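Local coordinates for glucokinase (Streptomyces griseus, PDB 3VGL), which probably catalyses the phosphorylation of glucose by ATP to give glucose 6-phosphate, acting as a zinc-binding sugar kinase of the ROK family, at residues P35-I40 / I81-E86; D124-T129 / G136-G141; R182-Y187 / R234-W239; A200-L205 / D226-D231; A255-G260 / L293-G298. One frame throughout, in Å; residues are numbered along the deposited sequence.

Contact 1 (P35-I40 / I81-E86); sequences PTAEGI and IDWRHE
I40 reaches I81 and W83 from the first turn of helix 37-52, docking this N-capped helix on the loop between strand 75-77 and helix 88-96. With its CG1 anti to the carbonyl carbon (chi1 -69°), I40 turns CG2 to W83 CZ2 at 3.9 Å. An extended chi2 (163°) carries CD1 to within 3.4 Å of I81 CG2, a tight methyl pair. That same I81 CG2 sits over the centre of one face of the indole, 3.6 Å above its plane, while I40 CG2 approaches the ring obliquely. A37 suits its place by being small: its single CB, 3.8 Å from D82 O, is also near W83 CD1 and the carboxylate of E86. No direct hydrogen bond joins the segments; waters do that work. P35 O receives two of them, which lead to D82 N and D82 OD2, and a third links A37 N to D82 OD2. D82 is the centre of an inverse gamma turn. T36 OG1 takes the amide of G39 as the capping bond. Another water, in the indole plane at its edge, donates to A37 O and E86 OE1 and accepts from W83 NE1 at 2.9 Å.

Contact 2 (D124-T129 / G136-G141); sequences DVICIT and GGIIIG. With NA (sodium ion), chain C.
V125 and I139 face each other as an antiparallel hydrogen-bonded pair, V125 N giving to I139 O at 2.9 Å and I139 N returning the bond to V125 O. C127 and G137 repeat the pattern, with C127 N to G137 O nearly straight (175° at the hydrogen). One side-chain bond extends this ladder: D124 OD1 accepts G141 N at 2.8 Å, the donor standing above the carboxylate plane. The backbone here has a positive phi, which glycine adopts readily, and G141 therefore suits the place. An alanine at D124 would probably leave the amide of G141 without this acceptor and take away the packing of OD1 on I140 CA and CG2. The arrangement is a beta hairpin, strands 125-130 and 134-140, within the mixed sheet of a kinase of the actin-ATPase clan.

Apolar contacts follow the two faces. On one, V125 CG2, in the crowded position between its backbone N and carbonyl carbon, lies 3.7 Å from I139 CB, the two side chains pointing the same way; helix 105-116 covers this face at C127 and I139. On the other, I126 CD1 lies 4.0 Å from I138 CG1, and F251 of helix 227-251 packs on both isoleucines. Metal binding is at the opposite end from D124: G136 O binds the sodium ion at 2.3 Å, together with two waters, N104 and N107.

Contact 3 (R182-Y187 / R234-W239); sequences RALVRY and RELARW. With ANP (phosphoaminophosphonic acid-adenylate ester), chain E.
Y187 is the bump that fills the hollow between E235 and W239, where helix 181-194 crosses helix 227-251; the axes of the two six-residue segments approach to 9.4 Å, their N-to-C directions 137° apart. Its ring is covered on one face by E235 CG, a CH-pi contact 3.4 Å from the ring centroid and almost on the ring normal. On the opposite face A183 O of its own helix lies toward the rim. A glutamate suits this role because its methylene can lie on the ring while its carboxylate turns elsewhere: the chain bends at chi2 (72°), and OE2 accepts W239 NE1 at 3.0 Å and pairs with R238 NH1. At the tip, Y187 OH donates to Y178 O and lies 3.3 Å from W239 CD1. An alanine in place of Y187 would probably open a gap under E235 CG and leave Y178 O without this donor.

One turn earlier on the first helix, the two methyls of L184 divide the work. CD1 lies against L236 CB and CD2, 4.0 Å from the latter, as the two leucines cross obliquely, and L236 in turn leans on V269 of helix 267-280. R182 and V185 line the nucleotide pocket beside it. The other methyl, L184 CD2, turns to the adenine of the bound ATP analogue, 3.9 Å from its C2.

Contact 4 (A200-L205 / D226-D231); sequences AVLLGL and DPVAVD
L202 N donates to D226 OD1 at 2.9 Å, the donor standing 58° out of the carboxylate plane, a direct hydrogen bond between the segments. OD1 also accepts from a water 2.6 Å away, which in turn accepts V201 N. V201 CB lies close beside it, 3.5 Å from D226 OD1. Beyond the carboxylate, L202 CD2 meets V228 CG1 at 3.9 Å, the two side chains crossing at about a right angle.

The same acid has a second duty, which would help hold it in place. D226 is the N-cap of helix 227-251, its OD2 taking A229 N at 2.9 Å through the anti lone pair, while CG stands anti to the backbone N (chi1 179°). One aspartate thus serves two helix starts, its own and the first turn of helix 200-204, whose amides would probably stabilise its negative charge. P227, following the cap, suits the first turn, where an amide hydrogen is not needed for the helix ladder.

Further out, helix 215-223 lies against both sides of the contact: A221 packs on D226 and A229, and H217 on L202. Further along the long helix, D231 forms a salt bridge with R191.

Contact 5 (A255-G260 / L293-G298); sequences AFIVGG and LAAQLG
The flat groups that meet between F256-V258 and L293-A295 are peptide planes of the beta-alpha-beta unit 255-259, 267-280, 291-294. I257 pairs with L293 and V258 with A294 in parallel register, the first two side chains on one face of the sheet and the other two on the opposite face. L293 N donates to F256 O at 2.8 Å and V258 N to L293 O; just past the strand, A295 N gives to V258 O from 43° out of the carbonyl plane. The F256 ring takes no part in the seam; it meets F277 and packs on L244 and L247 of helix 227-251.

I257 CG2 rests 3.6 Å from A295 CA, and A255 CB touches L293 CD1 at 4.2 Å. Being small, A295 can lay its methyl 3.8 Å from G259 CA. At G260, bordering the nucleotide pocket, a side chain would jam against the preceding carbonyl oxygen, hence glycine. One water accepts G260 N at 2.8 Å and donates to G298 O at 2.8 Å.

How the contacts relate
From the N terminus, contact 1 comes first, closing the loop from 35-40 to 81-86 and tying the start of helix 37-52 to the approach to helix 88-96. Contact 2 follows as a short hairpin loop. Contact 3 then closes a larger loop between helices 181-194 and 227-251, with contact 4 nested inside it and using the N-terminal end of the same long helix. That helix leads on to strand 255-259, where contact 5 closes the last loop. Contacts 2 and 5 share one sheet: strands 125-130 and 255-259 are neighbours, probably hydrogen-bonded through I126 O to I257 N and I128 O to G259 N. No two contacts cross along the chain.

Contact 1 (P35-I40 / I81-E86)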
# COMPACT_ATOMS: atom_id res chain seq x y z
N PRO A 35 -4.61 1.80 34.22
CA PRO A 35 -5.26 2.48 33.09
C PRO A 35 -5.40 4.00 33.18
O PRO A 35 -5.70 4.64 32.17
CB PRO A 35 -6.63 1.80 33.02
CG PRO A 35 -6.91 1.38 34.40
CD PRO A 35 -5.58 1.01 35.00
N THR A 36 -5.22 4.59 34.37
CA THR A 36 -5.37 6.05 34.50
C THR A 36 -4.07 6.71 34.93
O THR A 36 -3.24 6.09 35.59
CB THR A 36 -6.47 6.46 35.52
OG1 THR A 36 -6.09 6.06 36.84
CG2 THR A 36 -7.85 5.86 35.15
N ALA A 37 -3.92 7.98 34.56
CA ALA A 37 -2.72 8.76 34.88
C ALA A 37 -2.49 8.85 36.39
O ALA A 37 -1.34 8.78 36.85
CB ALA A 37 -2.80 10.15 34.26
N GLU A 38 -3.57 9.00 37.15
CA GLU A 38 -3.48 9.07 38.61
C GLU A 38 -3.05 7.72 39.20
O GLU A 38 -2.21 7.67 40.12
CB GLU A 38 -4.80 9.57 39.22
CG GLU A 38 -5.22 10.99 38.79
CD GLU A 38 -5.64 11.12 37.30
OE1 GLU A 38 -6.06 10.13 36.64
OE2 GLU A 38 -5.54 12.26 36.77
N GLY A 39 -3.61 6.64 38.67
CA GLY A 39 -3.22 5.29 39.07
C GLY A 39 -1.77 5.01 38.73
O GLY A 39 -1.07 4.33 39.49
N ILE A 40 -1.31 5.54 37.59
CA ILE A 40 0.10 5.40 37.20
C ILE A 40 1.04 6.11 38.17
O ILE A 40 2.07 5.56 38.54
CB ILE A 40 0.37 5.86 35.73
CG1 ILE A 40 -0.29 4.89 34.75
CG2 ILE A 40 1.90 5.98 35.45
CD1 ILE A 40 -0.44 5.44 33.33
N ILE A 81 -1.00 4.88 26.38
CA ILE A 81 -1.19 5.23 27.79
C ILE A 81 -1.97 6.55 27.78
O ILE A 81 -1.74 7.39 26.92
CB ILE A 81 0.17 5.40 28.52
CG1 ILE A 81 0.92 4.06 28.60
CG2 ILE A 81 -0.02 5.97 29.95
CD1 ILE A 81 2.34 4.21 29.01
N ASP A 82 -2.83 6.77 28.77
CA ASP A 82 -3.63 8.01 28.79
C ASP A 82 -2.87 9.20 29.40
O ASP A 82 -3.13 9.65 30.53
CB ASP A 82 -4.98 7.76 29.46
CG ASP A 82 -5.96 8.93 29.28
OD1 ASP A 82 -5.86 9.68 28.28
OD2 ASP A 82 -6.85 9.06 30.14
N TRP A 83 -1.91 9.70 28.63
CA TRP A 83 -1.11 10.86 29.00
C TRP A 83 -1.30 11.95 27.94
O TRP A 83 -1.07 11.71 26.75
CB TRP A 83 0.37 10.49 29.07
CG TRP A 83 0.89 9.81 30.33
CD1 TRP A 83 0.45 9.99 31.62
CD2 TRP A 83 1.99 8.89 30.41
NE1 TRP A 83 1.22 9.24 32.50
CE2 TRP A 83 2.16 8.56 31.78
CE3 TRP A 83 2.84 8.31 29.46
CZ2 TRP A 83 3.16 7.66 32.22
CZ3 TRP A 83 3.85 7.43 29.91
CH2 TRP A 83 3.99 7.12 31.26
N ARG A 84 -1.72 13.14 28.36
CA ARG A 84 -1.74 14.30 27.47
C ARG A 84 -1.20 15.48 28.28
O ARG A 84 -1.85 15.91 29.22
CB ARG A 84 -3.16 14.60 26.96
CG ARG A 84 -3.77 13.55 26.01
CD ARG A 84 -3.08 13.54 24.66
NE ARG A 84 -3.69 12.59 23.73
CZ ARG A 84 -3.36 11.30 23.65
NH1 ARG A 84 -2.46 10.77 24.48
NH2 ARG A 84 -3.97 10.53 22.75
N HIS A 85 -0.03 15.98 27.89
CA HIS A 85 0.64 17.09 28.59
C HIS A 85 0.71 16.78 30.10
O HIS A 85 0.37 17.62 30.96
CB HIS A 85 -0.05 18.44 28.30
CG HIS A 85 0.21 18.98 26.93
ND1 HIS A 85 -0.16 20.26 26.57
CD2 HIS A 85 0.78 18.44 25.83
CE1 HIS A 85 0.17 20.48 25.30
NE2 HIS A 85 0.75 19.39 24.83
N GLU A 86 1.19 15.58 30.41
CA GLU A 86 1.27 15.09 31.79
C GLU A 86 2.57 15.55 32.50
O GLU A 86 3.66 15.12 32.13
CB GLU A 86 1.15 13.56 31.80
CG GLU A 86 1.37 12.88 33.17
CD GLU A 86 0.16 12.99 34.10
OE1 GLU A 86 0.21 12.45 35.22
OE2 GLU A 86 -0.85 13.62 33.69
O HOH W 1 -7.70 6.14 31.21
O HOH W 2 -3.82 4.53 30.09
O HOH W 3 0.72 9.71 35.30
O HOH W 4 -5.75 8.84 32.53

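Contact 2 (D124-T129 / G136-G141)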
# COMPACT_ATOMS: atom_id res chain seq x y z
N ASP A 124 27.82 6.13 16.83
CA ASP A 124 26.53 6.39 16.18
C ASP A 124 25.75 5.09 16.16
O ASP A 124 26.07 4.18 15.39
CB ASP A 124 26.73 6.96 14.77
CG ASP A 124 27.59 8.22 14.78
OD1 ASP A 124 27.06 9.30 15.12
OD2 ASP A 124 28.80 8.12 14.47
N VAL A 125 24.75 4.98 17.03
CA VAL A 125 23.91 3.77 17.07
C VAL A 125 22.45 4.15 17.10
O VAL A 125 22.09 5.23 17.58
CB VAL A 125 24.22 2.81 18.26
CG1 VAL A 125 25.64 2.29 18.18
CG2 VAL A 125 23.94 3.45 19.60
N ILE A 126 21.62 3.25 16.59
CA ILE A 126 20.17 3.46 16.62
C ILE A 126 19.52 2.28 17.34
O ILE A 126 19.79 1.13 17.00
CB ILE A 126 19.61 3.58 15.18
CG1 ILE A 126 20.19 4.82 14.45
CG2 ILE A 126 18.08 3.64 15.18
CD1 ILE A 126 19.82 6.20 15.06
N CYS A 127 18.65 2.59 18.28
CA CYS A 127 17.88 1.60 19.03
C CYS A 127 16.42 1.61 18.61
O CYS A 127 15.82 2.68 18.38
CB CYS A 127 17.97 1.90 20.52
SG CYS A 127 17.05 0.78 21.60
N ILE A 128 15.85 0.41 18.48
CA ILE A 128 14.39 0.25 18.40
C ILE A 128 13.98 -0.68 19.52
O ILE A 128 14.70 -1.62 19.85
CB ILE A 128 13.86 -0.29 17.05
CG1 ILE A 128 14.26 -1.75 16.79
CG2 ILE A 128 14.32 0.60 15.91
CD1 ILE A 128 13.43 -2.40 15.64
N THR A 129 12.84 -0.39 20.14
CA THR A 129 12.31 -1.31 21.14
C THR A 129 11.00 -1.87 20.63
O THR A 129 10.17 -1.14 20.06
CB THR A 129 12.13 -0.67 22.52
OG1 THR A 129 11.21 0.42 22.44
CG2 THR A 129 13.50 -0.16 23.07
N GLY A 136 11.96 4.35 19.59
CA GLY A 136 13.29 4.57 19.03
C GLY A 136 14.20 5.36 19.96
O GLY A 136 13.74 6.06 20.87
N GLY A 137 15.50 5.28 19.71
CA GLY A 137 16.47 6.09 20.44
C GLY A 137 17.66 6.33 19.53
O GLY A 137 18.08 5.43 18.79
N ILE A 138 18.20 7.53 19.59
CA ILE A 138 19.25 7.98 18.66
C ILE A 138 20.49 8.38 19.45
O ILE A 138 20.44 9.27 20.30
CB ILE A 138 18.78 9.22 17.87
CG1 ILE A 138 17.57 8.91 17.00
CG2 ILE A 138 19.93 9.77 16.97
CD1 ILE A 138 16.85 10.15 16.59
N ILE A 139 21.60 7.70 19.17
CA ILE A 139 22.92 8.16 19.64
C ILE A 139 23.69 8.58 18.38
O ILE A 139 23.94 7.76 17.49
CB ILE A 139 23.71 7.06 20.35
CG1 ILE A 139 22.94 6.46 21.54
CG2 ILE A 139 25.10 7.59 20.78
CD1 ILE A 139 22.64 7.41 22.67
N ILE A 140 24.03 9.87 18.32
CA ILE A 140 24.84 10.40 17.23
C ILE A 140 25.98 11.19 17.85
O ILE A 140 25.75 12.04 18.73
CB ILE A 140 24.02 11.28 16.26
CG1 ILE A 140 23.11 10.39 15.39
CG2 ILE A 140 24.95 12.10 15.36
CD1 ILE A 140 22.11 11.16 14.56
N GLY A 141 27.20 10.92 17.40
CA GLY A 141 28.38 11.57 17.98
C GLY A 141 28.44 11.41 19.49
O GLY A 141 28.70 12.38 20.23
NA NA C . 12.32 7.64 21.65
O HOH W 5 10.36 6.33 21.12
O HOH W 6 10.86 9.61 21.60

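Contact 3 (R182-Y187 / R234-W239)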
# COMPACT_ATOMS: atom_id res chain seq x y z
N ARG A 182 2.84 -6.42 20.33
CA ARG A 182 1.41 -6.53 20.05
C ARG A 182 1.15 -7.07 18.65
O ARG A 182 0.23 -7.86 18.48
CB ARG A 182 0.64 -5.22 20.27
CG ARG A 182 0.37 -4.94 21.70
CD ARG A 182 -0.63 -3.80 21.84
NE ARG A 182 -0.98 -3.66 23.26
CZ ARG A 182 -1.62 -2.62 23.76
NH1 ARG A 182 -1.89 -2.58 25.06
NH2 ARG A 182 -1.99 -1.63 22.97
N ALA A 183 1.95 -6.62 17.66
CA ALA A 183 1.83 -7.12 16.30
C ALA A 183 2.19 -8.60 16.24
O ALA A 183 1.48 -9.37 15.60
CB ALA A 183 2.71 -6.32 15.32
N LEU A 184 3.26 -8.99 16.93
CA LEU A 184 3.59 -10.42 17.03
C LEU A 184 2.40 -11.26 17.51
O LEU A 184 2.08 -12.30 16.91
CB LEU A 184 4.80 -10.62 17.96
CG LEU A 184 5.25 -12.09 18.13
CD1 LEU A 184 5.87 -12.61 16.82
CD2 LEU A 184 6.24 -12.11 19.26
N VAL A 185 1.76 -10.82 18.60
CA VAL A 185 0.60 -11.52 19.14
C VAL A 185 -0.52 -11.56 18.11
O VAL A 185 -1.16 -12.60 17.92
CB VAL A 185 0.15 -10.88 20.46
CG1 VAL A 185 -1.19 -11.46 20.92
CG2 VAL A 185 1.23 -11.09 21.50
N ARG A 186 -0.74 -10.44 17.42
CA ARG A 186 -1.73 -10.40 16.36
C ARG A 186 -1.46 -11.42 15.26
O ARG A 186 -2.38 -12.13 14.82
CB ARG A 186 -1.92 -9.00 15.80
CG ARG A 186 -3.34 -8.80 15.33
CD ARG A 186 -3.56 -7.46 14.69
NE ARG A 186 -3.23 -7.61 13.30
CZ ARG A 186 -2.15 -7.13 12.73
NH1 ARG A 186 -1.29 -6.38 13.44
NH2 ARG A 186 -1.96 -7.35 11.44
N TYR A 187 -0.19 -11.52 14.85
CA TYR A 187 0.19 -12.43 13.78
C TYR A 187 -0.06 -13.86 14.19
O TYR A 187 -0.55 -14.67 13.39
CB TYR A 187 1.66 -12.27 13.40
CG TYR A 187 1.97 -10.90 12.82
CD1 TYR A 187 1.03 -10.23 12.02
CD2 TYR A 187 3.19 -10.28 13.08
CE1 TYR A 187 1.31 -8.98 11.48
CE2 TYR A 187 3.48 -9.02 12.55
CZ TYR A 187 2.54 -8.39 11.75
OH TYR A 187 2.84 -7.15 11.25
N ARG A 234 8.51 -14.69 11.62
CA ARG A 234 8.86 -14.33 10.22
C ARG A 234 8.15 -13.05 9.78
O ARG A 234 8.77 -12.17 9.18
CB ARG A 234 8.58 -15.49 9.24
CG ARG A 234 8.90 -15.13 7.79
CD ARG A 234 8.77 -16.32 6.84
NE ARG A 234 9.84 -16.29 5.84
CZ ARG A 234 11.04 -16.86 5.98
NH1 ARG A 234 11.95 -16.76 5.01
NH2 ARG A 234 11.35 -17.53 7.09
N GLU A 235 6.86 -12.96 10.10
CA GLU A 235 6.08 -11.78 9.71
C GLU A 235 6.56 -10.55 10.49
O GLU A 235 6.70 -9.46 9.91
CB GLU A 235 4.56 -12.02 9.90
CG GLU A 235 3.66 -10.87 9.47
CD GLU A 235 3.56 -10.68 7.98
OE1 GLU A 235 3.99 -11.56 7.21
OE2 GLU A 235 3.05 -9.61 7.56
N LEU A 236 6.81 -10.71 11.79
CA LEU A 236 7.36 -9.60 12.59
C LEU A 236 8.67 -9.10 11.99
O LEU A 236 8.88 -7.90 11.83
CB LEU A 236 7.57 -10.01 14.06
CG LEU A 236 8.38 -9.06 14.93
CD1 LEU A 236 7.64 -7.72 15.12
CD2 LEU A 236 8.65 -9.72 16.29
N ALA A 237 9.53 -10.05 11.62
CA ALA A 237 10.84 -9.73 11.03
C ALA A 237 10.76 -9.06 9.67
O ALA A 237 11.58 -8.21 9.37
CB ALA A 237 11.70 -10.99 10.96
N ARG A 238 9.76 -9.41 8.86
CA ARG A 238 9.51 -8.76 7.58
C ARG A 238 9.41 -7.26 7.78
O ARG A 238 10.07 -6.46 7.11
CB ARG A 238 8.21 -9.32 6.97
CG ARG A 238 7.60 -8.54 5.79
CD ARG A 238 6.15 -9.04 5.52
NE ARG A 238 5.44 -8.29 4.49
CZ ARG A 238 4.14 -8.37 4.22
NH1 ARG A 238 3.34 -9.19 4.91
NH2 ARG A 238 3.62 -7.62 3.25
N TRP A 239 8.58 -6.88 8.74
CA TRP A 239 8.34 -5.46 8.97
C TRP A 239 9.45 -4.82 9.79
O TRP A 239 9.81 -3.63 9.54
CB TRP A 239 7.00 -5.26 9.65
CG TRP A 239 5.87 -5.67 8.78
CD1 TRP A 239 5.15 -6.84 8.86
CD2 TRP A 239 5.29 -4.91 7.72
NE1 TRP A 239 4.17 -6.85 7.89
CE2 TRP A 239 4.24 -5.69 7.18
CE3 TRP A 239 5.57 -3.66 7.17
CZ2 TRP A 239 3.45 -5.22 6.10
CZ3 TRP A 239 4.78 -3.20 6.08
CH2 TRP A 239 3.74 -3.99 5.58
PB ANP E . 6.00 -2.60 27.79
O1B ANP E . 5.63 -2.20 26.36
O2B ANP E . 4.92 -2.40 28.82
N3B ANP E . 7.38 -1.73 28.29
PA ANP E . 7.11 -5.14 26.86
O1A ANP E . 7.32 -6.46 27.60
O2A ANP E . 8.29 -4.40 26.30
O3A ANP E . 6.25 -4.19 27.83
O5' ANP E . 6.08 -5.35 25.64
C5' ANP E . 4.82 -6.01 25.83
C4' ANP E . 4.39 -6.65 24.52
O4' ANP E . 5.45 -7.48 24.01
C3' ANP E . 3.20 -7.55 24.75
O3' ANP E . 2.49 -7.62 23.51
C2' ANP E . 3.87 -8.87 25.03
O2' ANP E . 3.02 -9.97 24.75
C1' ANP E . 5.10 -8.86 24.13
N9 ANP E . 6.25 -9.51 24.78
C8 ANP E . 6.92 -9.11 25.87
N7 ANP E . 7.94 -9.98 26.16
C5 ANP E . 7.91 -10.92 25.20
C6 ANP E . 8.67 -12.16 24.88
N6 ANP E . 9.72 -12.55 25.64
N1 ANP E . 8.31 -12.84 23.77
C2 ANP E . 7.27 -12.49 22.97
N3 ANP E . 6.53 -11.38 23.22
C4 ANP E . 6.80 -10.61 24.29

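Contact 4 (A200-L205 / D226-D231)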
# COMPACT_ATOMS: atom_id res chain seq x y z
N ALA A 200 -0.50 -26.48 17.64
CA ALA A 200 -0.76 -27.33 18.81
C ALA A 200 0.10 -27.00 20.03
O ALA A 200 -0.42 -26.85 21.15
CB ALA A 200 -0.63 -28.81 18.44
N VAL A 201 1.41 -26.89 19.82
CA VAL A 201 2.35 -26.52 20.89
C VAL A 201 2.04 -25.13 21.45
O VAL A 201 1.97 -24.95 22.67
CB VAL A 201 3.83 -26.63 20.41
CG1 VAL A 201 4.78 -25.99 21.42
CG2 VAL A 201 4.20 -28.09 20.16
N LEU A 202 1.83 -24.16 20.57
CA LEU A 202 1.52 -22.80 21.00
C LEU A 202 0.27 -22.74 21.87
O LEU A 202 0.30 -22.16 22.96
CB LEU A 202 1.38 -21.86 19.79
CG LEU A 202 0.89 -20.42 19.99
CD1 LEU A 202 1.83 -19.68 20.91
CD2 LEU A 202 0.79 -19.72 18.65
N LEU A 203 -0.81 -23.34 21.39
CA LEU A 203 -2.07 -23.35 22.13
C LEU A 203 -1.96 -24.10 23.46
O LEU A 203 -2.54 -23.68 24.46
CB LEU A 203 -3.21 -23.91 21.27
CG LEU A 203 -3.52 -23.12 19.98
CD1 LEU A 203 -4.21 -24.02 18.96
CD2 LEU A 203 -4.36 -21.88 20.26
N GLY A 204 -1.18 -25.18 23.47
CA GLY A 204 -0.92 -25.96 24.68
C GLY A 204 -0.20 -25.20 25.79
O GLY A 204 -0.31 -25.55 26.96
N LEU A 205 0.54 -24.15 25.43
CA LEU A 205 1.25 -23.33 26.42
C LEU A 205 0.32 -22.33 27.10
O LEU A 205 0.68 -21.74 28.12
CB LEU A 205 2.44 -22.60 25.76
CG LEU A 205 3.59 -23.47 25.25
CD1 LEU A 205 4.52 -22.68 24.35
CD2 LEU A 205 4.37 -24.13 26.40
N ASP A 226 7.22 -24.80 16.78
CA ASP A 226 5.81 -24.64 16.44
C ASP A 226 5.74 -23.80 15.16
O ASP A 226 6.22 -22.66 15.15
CB ASP A 226 5.06 -23.95 17.59
CG ASP A 226 3.59 -23.73 17.30
OD1 ASP A 226 2.76 -24.51 17.80
OD2 ASP A 226 3.24 -22.77 16.59
N PRO A 227 5.19 -24.37 14.07
CA PRO A 227 5.22 -23.69 12.76
C PRO A 227 4.52 -22.34 12.75
O PRO A 227 5.01 -21.40 12.11
CB PRO A 227 4.50 -24.67 11.83
CG PRO A 227 4.58 -25.98 12.50
CD PRO A 227 4.59 -25.72 13.97
N VAL A 228 3.37 -22.25 13.43
CA VAL A 228 2.61 -21.00 13.49
C VAL A 228 3.42 -19.94 14.24
O VAL A 228 3.45 -18.77 13.83
CB VAL A 228 1.20 -21.21 14.10
CG1 VAL A 228 0.65 -19.90 14.72
CG2 VAL A 228 0.25 -21.75 13.04
N ALA A 229 4.08 -20.34 15.32
CA ALA A 229 4.90 -19.39 16.08
C ALA A 229 6.10 -18.93 15.26
O ALA A 229 6.43 -17.74 15.24
CB ALA A 229 5.33 -19.99 17.41
N VAL A 230 6.76 -19.87 14.58
CA VAL A 230 7.89 -19.54 13.71
C VAL A 230 7.46 -18.58 12.61
O VAL A 230 8.15 -17.57 12.34
CB VAL A 230 8.55 -20.84 13.15
CG1 VAL A 230 9.59 -20.53 12.07
CG2 VAL A 230 9.17 -21.63 14.29
N ASP A 231 6.29 -18.85 12.01
CA ASP A 231 5.75 -17.98 10.95
C ASP A 231 5.42 -16.56 11.44
O ASP A 231 5.58 -15.57 10.70
CB ASP A 231 4.50 -18.58 10.30
CG ASP A 231 4.19 -17.94 8.95
OD1 ASP A 231 5.13 -17.84 8.13
OD2 ASP A 231 3.02 -17.53 8.73
O HOH W 7 2.75 -26.98 17.10

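Contact 5 (A255-G260 / L293-G298)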
# COMPACT_ATOMS: atom_id res chain seq x y z
N ALA A 255 25.62 0.37 14.22
CA ALA A 255 24.81 -0.71 14.76
C ALA A 255 23.37 -0.29 15.02
O ALA A 255 23.11 0.85 15.43
CB ALA A 255 25.44 -1.24 16.06
N PHE A 256 22.48 -1.26 14.80
CA PHE A 256 21.11 -1.25 15.32
C PHE A 256 21.03 -2.15 16.52
O PHE A 256 21.60 -3.25 16.51
CB PHE A 256 20.13 -1.73 14.25
CG PHE A 256 20.03 -0.80 13.09
CD1 PHE A 256 19.36 0.40 13.25
CD2 PHE A 256 20.67 -1.07 11.88
CE1 PHE A 256 19.29 1.32 12.20
CE2 PHE A 256 20.58 -0.15 10.80
CZ PHE A 256 19.90 1.04 10.98
N ILE A 257 20.33 -1.68 17.54
CA ILE A 257 20.17 -2.44 18.79
C ILE A 257 18.68 -2.61 19.01
O ILE A 257 17.94 -1.61 19.07
CB ILE A 257 20.84 -1.74 19.98
CG1 ILE A 257 22.32 -1.47 19.67
CG2 ILE A 257 20.69 -2.60 21.24
CD1 ILE A 257 23.01 -0.56 20.67
N VAL A 258 18.24 -3.86 19.10
CA VAL A 258 16.82 -4.18 19.24
C VAL A 258 16.54 -4.54 20.69
O VAL A 258 17.11 -5.50 21.22
CB VAL A 258 16.43 -5.36 18.32
CG1 VAL A 258 14.93 -5.63 18.44
CG2 VAL A 258 16.74 -5.01 16.86
N GLY A 259 15.66 -3.74 21.32
CA GLY A 259 15.30 -3.93 22.73
C GLY A 259 13.81 -4.20 22.84
O GLY A 259 13.16 -4.68 21.89
N GLY A 260 13.26 -3.89 24.01
CA GLY A 260 11.88 -4.26 24.31
C GLY A 260 11.81 -5.62 24.96
O GLY A 260 12.79 -6.36 24.94
N LEU A 293 21.93 -6.02 16.54
CA LEU A 293 22.27 -6.64 17.83
C LEU A 293 21.11 -6.65 18.79
O LEU A 293 20.33 -5.70 18.84
CB LEU A 293 23.44 -5.90 18.50
CG LEU A 293 24.71 -5.76 17.65
CD1 LEU A 293 25.68 -4.82 18.33
CD2 LEU A 293 25.33 -7.12 17.39
N ALA A 294 21.00 -7.71 19.59
CA ALA A 294 20.06 -7.69 20.70
C ALA A 294 20.57 -6.73 21.77
O ALA A 294 21.79 -6.65 22.02
CB ALA A 294 19.93 -9.08 21.30
N ALA A 295 19.65 -6.00 22.40
CA ALA A 295 19.97 -5.27 23.62
C ALA A 295 20.58 -6.23 24.62
O ALA A 295 19.99 -7.26 24.97
CB ALA A 295 18.69 -4.62 24.20
N GLN A 296 21.80 -5.93 25.04
CA GLN A 296 22.48 -6.77 26.04
C GLN A 296 21.74 -6.82 27.37
O GLN A 296 21.78 -7.84 28.09
CB GLN A 296 23.90 -6.27 26.24
CG GLN A 296 24.84 -6.72 25.13
CD GLN A 296 26.28 -6.35 25.43
OE1 GLN A 296 26.63 -6.07 26.57
NE2 GLN A 296 27.09 -6.31 24.40
N LEU A 297 21.06 -5.72 27.70
CA LEU A 297 20.26 -5.62 28.92
C LEU A 297 18.83 -6.12 28.71
O LEU A 297 18.03 -6.15 29.66
CB LEU A 297 20.25 -4.18 29.44
CG LEU A 297 21.63 -3.55 29.71
CD1 LEU A 297 21.51 -2.01 29.79
CD2 LEU A 297 22.28 -4.13 30.96
N GLY A 298 18.51 -6.49 27.47
CA GLY A 298 17.18 -6.97 27.12
C GLY A 298 16.16 -5.92 27.48
O GLY A 298 16.41 -4.72 27.33
O HOH W 8 15.09 -2.76 25.78